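Local coordinates for protein GDP-mannose-dependent alpha-(1-6)-phosphatidylinositol monomannoside mannosyltransferase (PDB 3OKP) that is a mannosyltransferase of the GT-B class, built from two Rossmann-like domains that face each other across a cleft, at residues D27-I37 and W365-L376. Sequence-based numbering, arbitrary orientation.
Sequences DFIATQDPESI and WEIMGERLTNIL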
ATOM      1  N   ASP A  27      -4.645 -10.596  -0.409  1.00 11.54           N
ATOM      2  CA  ASP A  27      -5.842  -9.903  -0.886  1.00 11.66           C
ATOM      3  C   ASP A  27      -6.053 -10.003  -2.400  1.00 11.29           C
ATOM      4  O   ASP A  27      -7.192 -10.087  -2.856  1.00 11.36           O
ATOM      5  CB  ASP A  27      -5.859  -8.446  -0.414  1.00 11.88           C
ATOM      6  CG  ASP A  27      -5.956  -8.320   1.101  1.00 12.68           C
ATOM      7  OD1 ASP A  27      -6.419  -9.272   1.765  1.00 12.45           O
ATOM      8  OD2 ASP A  27      -5.566  -7.259   1.631  1.00 13.61           O
ATOM      9  N   PHE A  28      -4.969 -10.009  -3.173  1.00 10.77           N
ATOM     10  CA  PHE A  28      -5.077 -10.230  -4.620  1.00 10.68           C
ATOM     11  C   PHE A  28      -5.514 -11.653  -4.973  1.00 10.64           C
ATOM     12  O   PHE A  28      -6.354 -11.842  -5.859  1.00 10.78           O
ATOM     13  CB  PHE A  28      -3.783  -9.859  -5.357  1.00 10.37           C
ATOM     14  CG  PHE A  28      -3.798  -8.474  -5.939  1.00 10.29           C
ATOM     15  CD1 PHE A  28      -4.695  -8.142  -6.953  1.00 10.34           C
ATOM     16  CD2 PHE A  28      -2.915  -7.503  -5.482  1.00 10.19           C
ATOM     17  CE1 PHE A  28      -4.722  -6.861  -7.494  1.00 10.86           C
ATOM     18  CE2 PHE A  28      -2.933  -6.217  -6.018  1.00 10.56           C
ATOM     19  CZ  PHE A  28      -3.838  -5.895  -7.027  1.00 10.69           C
ATOM     20  N   ILE A  29      -4.953 -12.644  -4.280  1.00 10.60           N
ATOM     21  CA  ILE A  29      -5.311 -14.053  -4.513  1.00 10.84           C
ATOM     22  C   ILE A  29      -6.797 -14.298  -4.215  1.00 11.18           C
ATOM     23  O   ILE A  29      -7.474 -15.029  -4.947  1.00 11.32           O
ATOM     24  CB  ILE A  29      -4.410 -15.032  -3.701  1.00 10.70           C
ATOM     25  CG1 ILE A  29      -2.975 -15.021  -4.241  1.00 10.52           C
ATOM     26  CG2 ILE A  29      -4.959 -16.454  -3.760  1.00 11.25           C
ATOM     27  CD1 ILE A  29      -1.932 -15.613  -3.284  1.00 10.52           C
ATOM     28  N   ALA A  30      -7.295 -13.660  -3.157  1.00 11.37           N
ATOM     29  CA  ALA A  30      -8.687 -13.795  -2.726  1.00 11.89           C
ATOM     30  C   ALA A  30      -9.705 -13.290  -3.759  1.00 12.08           C
ATOM     31  O   ALA A  30     -10.873 -13.671  -3.713  1.00 12.51           O
ATOM     32  CB  ALA A  30      -8.893 -13.106  -1.376  1.00 12.07           C
ATOM     33  N   THR A  31      -9.255 -12.451  -4.692  1.00 12.03           N
ATOM     34  CA  THR A  31     -10.119 -11.927  -5.760  1.00 12.25           C
ATOM     35  C   THR A  31     -10.293 -12.914  -6.917  1.00 12.47           C
ATOM     36  O   THR A  31     -11.181 -12.745  -7.757  1.00 12.76           O
ATOM     37  CB  THR A  31      -9.588 -10.590  -6.338  1.00 12.18           C
ATOM     38  OG1 THR A  31      -8.328 -10.805  -6.987  1.00 11.95           O
ATOM     39  CG2 THR A  31      -9.434  -9.532  -5.248  1.00 11.95           C
ATOM     40  N   GLN A  32      -9.446 -13.940  -6.957  1.00 12.24           N
ATOM     41  CA  GLN A  32      -9.458 -14.911  -8.052  1.00 12.51           C
ATOM     42  C   GLN A  32     -10.229 -16.179  -7.693  1.00 12.95           C
ATOM     43  O   GLN A  32     -10.524 -16.427  -6.523  1.00 12.95           O
ATOM     44  CB  GLN A  32      -8.021 -15.269  -8.463  1.00 12.01           C
ATOM     45  CG  GLN A  32      -7.148 -14.064  -8.825  1.00 11.58           C
ATOM     46  CD  GLN A  32      -7.675 -13.296 -10.026  1.00 11.91           C
ATOM     47  OE1 GLN A  32      -7.696 -13.810 -11.146  1.00 12.13           O
ATOM     48  NE2 GLN A  32      -8.108 -12.060  -9.797  1.00 12.04           N
ATOM     49  N   ASP A  33     -10.556 -16.968  -8.715  1.00 13.56           N
ATOM     50  CA  ASP A  33     -11.151 -18.288  -8.532  1.00 14.17           C
ATOM     51  C   ASP A  33     -10.132 -19.173  -7.810  1.00 13.89           C
ATOM     52  O   ASP A  33      -9.049 -19.419  -8.343  1.00 13.65           O
ATOM     53  CB  ASP A  33     -11.521 -18.888  -9.897  1.00 14.71           C
ATOM     54  CG  ASP A  33     -12.310 -20.194  -9.788  1.00 15.93           C
ATOM     55  OD1 ASP A  33     -12.252 -20.878  -8.743  1.00 16.19           O
ATOM     56  OD2 ASP A  33     -12.994 -20.544 -10.772  1.00 17.57           O
ATOM     57  N   PRO A  34     -10.473 -19.646  -6.591  1.00 14.01           N
ATOM     58  CA  PRO A  34      -9.547 -20.454  -5.786  1.00 13.94           C
ATOM     59  C   PRO A  34      -9.084 -21.733  -6.490  1.00 14.22           C
ATOM     60  O   PRO A  34      -7.966 -22.201  -6.250  1.00 14.09           O
ATOM     61  CB  PRO A  34     -10.368 -20.791  -4.534  1.00 14.11           C
ATOM     62  CG  PRO A  34     -11.796 -20.592  -4.938  1.00 14.68           C
ATOM     63  CD  PRO A  34     -11.761 -19.450  -5.898  1.00 14.46           C
ATOM     64  N   GLU A  35      -9.931 -22.282  -7.359  1.00 14.83           N
ATOM     65  CA  GLU A  35      -9.589 -23.481  -8.125  1.00 15.30           C
ATOM     66  C   GLU A  35      -8.509 -23.219  -9.183  1.00 14.94           C
ATOM     67  O   GLU A  35      -7.881 -24.160  -9.675  1.00 15.14           O
ATOM     68  CB  GLU A  35     -10.840 -24.082  -8.774  1.00 16.04           C
ATOM     69  CG  GLU A  35     -11.777 -24.778  -7.794  1.00 16.65           C
ATOM     70  CD  GLU A  35     -13.129 -25.109  -8.403  1.00 17.51           C
ATOM     71  OE1 GLU A  35     -13.194 -25.410  -9.612  1.00 18.75           O
ATOM     72  OE2 GLU A  35     -14.134 -25.068  -7.667  1.00 19.17           O
ATOM     73  N   SER A  36      -8.298 -21.945  -9.518  1.00 14.49           N
ATOM     74  CA  SER A  36      -7.308 -21.548 -10.527  1.00 14.38           C
ATOM     75  C   SER A  36      -6.000 -21.028  -9.915  1.00 13.72           C
ATOM     76  O   SER A  36      -5.126 -20.533 -10.630  1.00 13.53           O
ATOM     77  CB  SER A  36      -7.904 -20.500 -11.481  1.00 14.55           C
ATOM     78  OG  SER A  36      -7.893 -19.201 -10.903  1.00 14.73           O
ATOM     79  N   ILE A  37      -5.870 -21.156  -8.595  1.00 13.37           N
ATOM     80  CA  ILE A  37      -4.710 -20.645  -7.868  1.00 12.82           C
ATOM     81  C   ILE A  37      -4.028 -21.741  -7.053  1.00 12.58           C
ATOM     82  O   ILE A  37      -4.691 -22.493  -6.332  1.00 12.81           O
ATOM     83  CB  ILE A  37      -5.101 -19.486  -6.900  1.00 12.94           C
ATOM     84  CG1 ILE A  37      -5.628 -18.264  -7.670  1.00 13.33           C
ATOM     85  CG2 ILE A  37      -3.926 -19.120  -5.976  1.00 12.72           C
ATOM     86  CD1 ILE A  37      -4.553 -17.414  -8.368  1.00 14.26           C
ATOM     87  N   TRP A 365     -10.919  -3.471  -4.160  1.00 14.06           N
ATOM     88  CA  TRP A 365     -10.418  -4.817  -4.444  1.00 14.09           C
ATOM     89  C   TRP A 365     -11.196  -5.492  -5.575  1.00 14.48           C
ATOM     90  O   TRP A 365     -10.673  -6.382  -6.245  1.00 14.48           O
ATOM     91  CB  TRP A 365     -10.385  -5.692  -3.181  1.00 13.87           C
ATOM     92  CG  TRP A 365      -9.176  -5.420  -2.338  1.00 13.61           C
ATOM     93  CD1 TRP A 365      -9.149  -4.853  -1.095  1.00 14.01           C
ATOM     94  CD2 TRP A 365      -7.808  -5.669  -2.695  1.00 13.11           C
ATOM     95  NE1 TRP A 365      -7.850  -4.746  -0.652  1.00 13.57           N
ATOM     96  CE2 TRP A 365      -7.008  -5.239  -1.613  1.00 13.14           C
ATOM     97  CE3 TRP A 365      -7.182  -6.220  -3.825  1.00 12.82           C
ATOM     98  CZ2 TRP A 365      -5.609  -5.339  -1.626  1.00 13.04           C
ATOM     99  CZ3 TRP A 365      -5.793  -6.323  -3.835  1.00 12.67           C
ATOM    100  CH2 TRP A 365      -5.023  -5.883  -2.741  1.00 12.66           C
ATOM    101  N   GLU A 366     -12.434  -5.049  -5.786  1.00 15.25           N
ATOM    102  CA  GLU A 366     -13.252  -5.513  -6.909  1.00 15.90           C
ATOM    103  C   GLU A 366     -12.670  -5.036  -8.238  1.00 15.66           C
ATOM    104  O   GLU A 366     -12.532  -5.820  -9.179  1.00 15.54           O
ATOM    105  CB  GLU A 366     -14.702  -5.038  -6.761  1.00 16.76           C
ATOM    106  CG  GLU A 366     -15.547  -5.860  -5.783  1.00 18.38           C
ATOM    107  CD  GLU A 366     -15.279  -5.539  -4.313  1.00 20.02           C
ATOM    108  OE1 GLU A 366     -14.595  -4.532  -4.012  1.00 19.65           O
ATOM    109  OE2 GLU A 366     -15.770  -6.303  -3.451  1.00 21.18           O
ATOM    110  N   ILE A 367     -12.326  -3.750  -8.295  1.00 15.54           N
ATOM    111  CA  ILE A 367     -11.689  -3.147  -9.466  1.00 15.54           C
ATOM    112  C   ILE A 367     -10.300  -3.744  -9.708  1.00 14.88           C
ATOM    113  O   ILE A 367      -9.989  -4.161 -10.827  1.00 14.53           O
ATOM    114  CB  ILE A 367     -11.598  -1.595  -9.332  1.00 15.86           C
ATOM    115  CG1 ILE A 367     -12.997  -0.949  -9.348  1.00 16.73           C
ATOM    116  CG2 ILE A 367     -10.682  -0.989 -10.402  1.00 16.25           C
ATOM    117  CD1 ILE A 367     -13.811  -1.155 -10.632  1.00 17.66           C
ATOM    118  N   MET A 368      -9.479  -3.791  -8.659  1.00 14.31           N
ATOM    119  CA  MET A 368      -8.113  -4.306  -8.774  1.00 14.01           C
ATOM    120  C   MET A 368      -8.083  -5.803  -9.063  1.00 13.59           C
ATOM    121  O   MET A 368      -7.234  -6.276  -9.818  1.00 13.36           O
ATOM    122  CB  MET A 368      -7.284  -3.977  -7.526  1.00 13.91           C
ATOM    123  CG  MET A 368      -6.967  -2.486  -7.342  1.00 14.80           C
ATOM    124  SD  MET A 368      -6.313  -1.633  -8.800  1.00 16.79           S
ATOM    125  CE  MET A 368      -4.871  -2.615  -9.179  1.00 15.71           C
ATOM    126  N   GLY A 369      -9.018  -6.538  -8.461  1.00 13.66           N
ATOM    127  CA  GLY A 369      -9.189  -7.965  -8.734  1.00 13.44           C
ATOM    128  C   GLY A 369      -9.465  -8.243 -10.200  1.00 13.62           C
ATOM    129  O   GLY A 369      -8.943  -9.206 -10.764  1.00 13.40           O
ATOM    130  N   GLU A 370     -10.281  -7.388 -10.816  1.00 14.02           N
ATOM    131  CA  GLU A 370     -10.568  -7.472 -12.248  1.00 14.46           C
ATOM    132  C   GLU A 370      -9.318  -7.246 -13.094  1.00 14.35           C
ATOM    133  O   GLU A 370      -9.112  -7.935 -14.097  1.00 14.33           O
ATOM    134  CB  GLU A 370     -11.668  -6.485 -12.647  1.00 15.10           C
ATOM    135  CG  GLU A 370     -13.068  -6.935 -12.267  1.00 15.42           C
ATOM    136  N   ARG A 371      -8.488  -6.285 -12.682  1.00 14.20           N
ATOM    137  CA  ARG A 371      -7.194  -6.041 -13.326  1.00 14.35           C
ATOM    138  C   ARG A 371      -6.299  -7.280 -13.294  1.00 13.68           C
ATOM    139  O   ARG A 371      -5.669  -7.615 -14.298  1.00 13.61           O
ATOM    140  CB  ARG A 371      -6.461  -4.864 -12.675  1.00 14.29           C
ATOM    141  CG  ARG A 371      -7.017  -3.487 -13.015  1.00 16.32           C
ATOM    142  CD  ARG A 371      -6.035  -2.418 -12.562  1.00 18.20           C
ATOM    143  NE  ARG A 371      -6.524  -1.058 -12.766  1.00 20.33           N
ATOM    144  CZ  ARG A 371      -5.817   0.038 -12.498  1.00 21.32           C
ATOM    145  NH1 ARG A 371      -4.583  -0.060 -12.019  1.00 21.77           N
ATOM    146  NH2 ARG A 371      -6.341   1.237 -12.713  1.00 22.50           N
ATOM    147  N   LEU A 372      -6.244  -7.952 -12.143  1.00 13.16           N
ATOM    148  CA  LEU A 372      -5.452  -9.176 -12.011  1.00 12.73           C
ATOM    149  C   LEU A 372      -6.015 -10.304 -12.874  1.00 13.07           C
ATOM    150  O   LEU A 372      -5.259 -11.041 -13.512  1.00 12.96           O
ATOM    151  CB  LEU A 372      -5.332  -9.623 -10.546  1.00 12.19           C
ATOM    152  CG  LEU A 372      -4.489 -10.884 -10.296  1.00 11.94           C
ATOM    153  CD1 LEU A 372      -3.040 -10.705 -10.768  1.00 11.06           C
ATOM    154  CD2 LEU A 372      -4.530 -11.304  -8.834  1.00 11.75           C
ATOM    155  N   THR A 373      -7.341 -10.427 -12.895  1.00 13.53           N
ATOM    156  CA  THR A 373      -8.013 -11.435 -13.716  1.00 14.25           C
ATOM    157  C   THR A 373      -7.629 -11.270 -15.189  1.00 14.71           C
ATOM    158  O   THR A 373      -7.304 -12.252 -15.860  1.00 14.71           O
ATOM    159  CB  THR A 373      -9.548 -11.392 -13.527  1.00 14.61           C
ATOM    160  OG1 THR A 373      -9.858 -11.594 -12.144  1.00 14.58           O
ATOM    161  CG2 THR A 373     -10.241 -12.482 -14.350  1.00 15.56           C
ATOM    162  N   ASN A 374      -7.642 -10.027 -15.669  1.00 15.09           N
ATOM    163  CA  ASN A 374      -7.260  -9.720 -17.048  1.00 15.80           C
ATOM    164  C   ASN A 374      -5.827 -10.129 -17.386  1.00 15.47           C
ATOM    165  O   ASN A 374      -5.561 -10.606 -18.489  1.00 15.70           O
ATOM    166  CB  ASN A 374      -7.475  -8.235 -17.354  1.00 16.27           C
ATOM    167  CG  ASN A 374      -8.946  -7.844 -17.365  1.00 17.86           C
ATOM    168  OD1 ASN A 374      -9.835  -8.700 -17.406  1.00 19.69           O
ATOM    169  ND2 ASN A 374      -9.208  -6.544 -17.325  1.00 19.42           N
ATOM    170  N   ILE A 375      -4.916  -9.949 -16.430  1.00 14.78           N
ATOM    171  CA  ILE A 375      -3.522 -10.354 -16.596  1.00 14.51           C
ATOM    172  C   ILE A 375      -3.400 -11.883 -16.636  1.00 14.70           C
ATOM    173  O   ILE A 375      -2.764 -12.437 -17.537  1.00 14.88           O
ATOM    174  CB  ILE A 375      -2.610  -9.757 -15.486  1.00 14.06           C
ATOM    175  CG1 ILE A 375      -2.628  -8.222 -15.542  1.00 14.01           C
ATOM    176  CG2 ILE A 375      -1.177 -10.281 -15.609  1.00 13.68           C
ATOM    177  CD1 ILE A 375      -2.030  -7.536 -14.319  1.00 13.75           C
ATOM    178  N   LEU A 376      -4.028 -12.554 -15.673  1.00 14.59           N
ATOM    179  CA  LEU A 376      -3.910 -14.006 -15.537  1.00 14.95           C
ATOM    180  C   LEU A 376      -4.730 -14.810 -16.553  1.00 15.98           C
ATOM    181  O   LEU A 376      -4.394 -15.958 -16.850  1.00 16.03           O
ATOM    182  CB  LEU A 376      -4.260 -14.444 -14.109  1.00 14.28           C
ATOM    183  CG  LEU A 376      -3.412 -13.887 -12.956  1.00 13.36           C
ATOM    184  CD1 LEU A 376      -3.946 -14.375 -11.621  1.00 12.22           C
ATOM    185  CD2 LEU A 376      -1.939 -14.254 -13.115  1.00 12.16           C
TER
HETATM  186  O   HOH W   1      -7.930  -5.340   2.401  1.00 23.90           O
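F28, near the end of helix 20-29, receives the edge of W365 on one face of its ring: the centroids of the phenyl and indole six-membered rings lie 4.8 Å apart with planes at 86°, a T-shaped pair. Followed outward, F28 begins with CB against L372 CD2 at 3.8 Å; W365 CZ3 stands over the middle of the ring, near CG, CD2 and CE2 alike, and CD1 meets the same leucine methyl. F28 CE1 comes to 3.5 Å from M368 O, which lies in the ring plane, and CZ ends near M368 CB. A flat, apolar group thus fills a slot lined by three residues of helix 365-377. The indole has a second use, since D27 CB sits 3.6 Å from the centroid of the W365 six-membered ring in a CH-pi contact over the face. A water accepts weakly from W365 NE1 and donates to D27 OD2.

Beyond the aromatic pair the backbones close in, the CA atoms of T31 and G369 being 5.0 Å apart. Glycine suits this spot because the helix surface is bare there, letting T31 OG1 rest 3.4 Å from G369 CA. Q32 bends at its second torsion (chi2 -62°), turning its amide toward T31 OG1 and the G369-T373 turn of helix 365-377. Q32 NE2 donates almost straight (171°) to T31 OG1 at 3.1 Å and only weakly to G369 O, a carbonyl already taken by T373 N and T373 OG1. OE1 lies beside T373 and L376 CD1.

F28 and L372 also touch W91 of strand 89-92, while L376 reaches T7 of strand 7-11 and I114 of strand 112-116. The C-terminal helix therefore packs against the N-terminal domain's parallel sheet and helix 20-29, the return crossing familiar from GT-B enzymes.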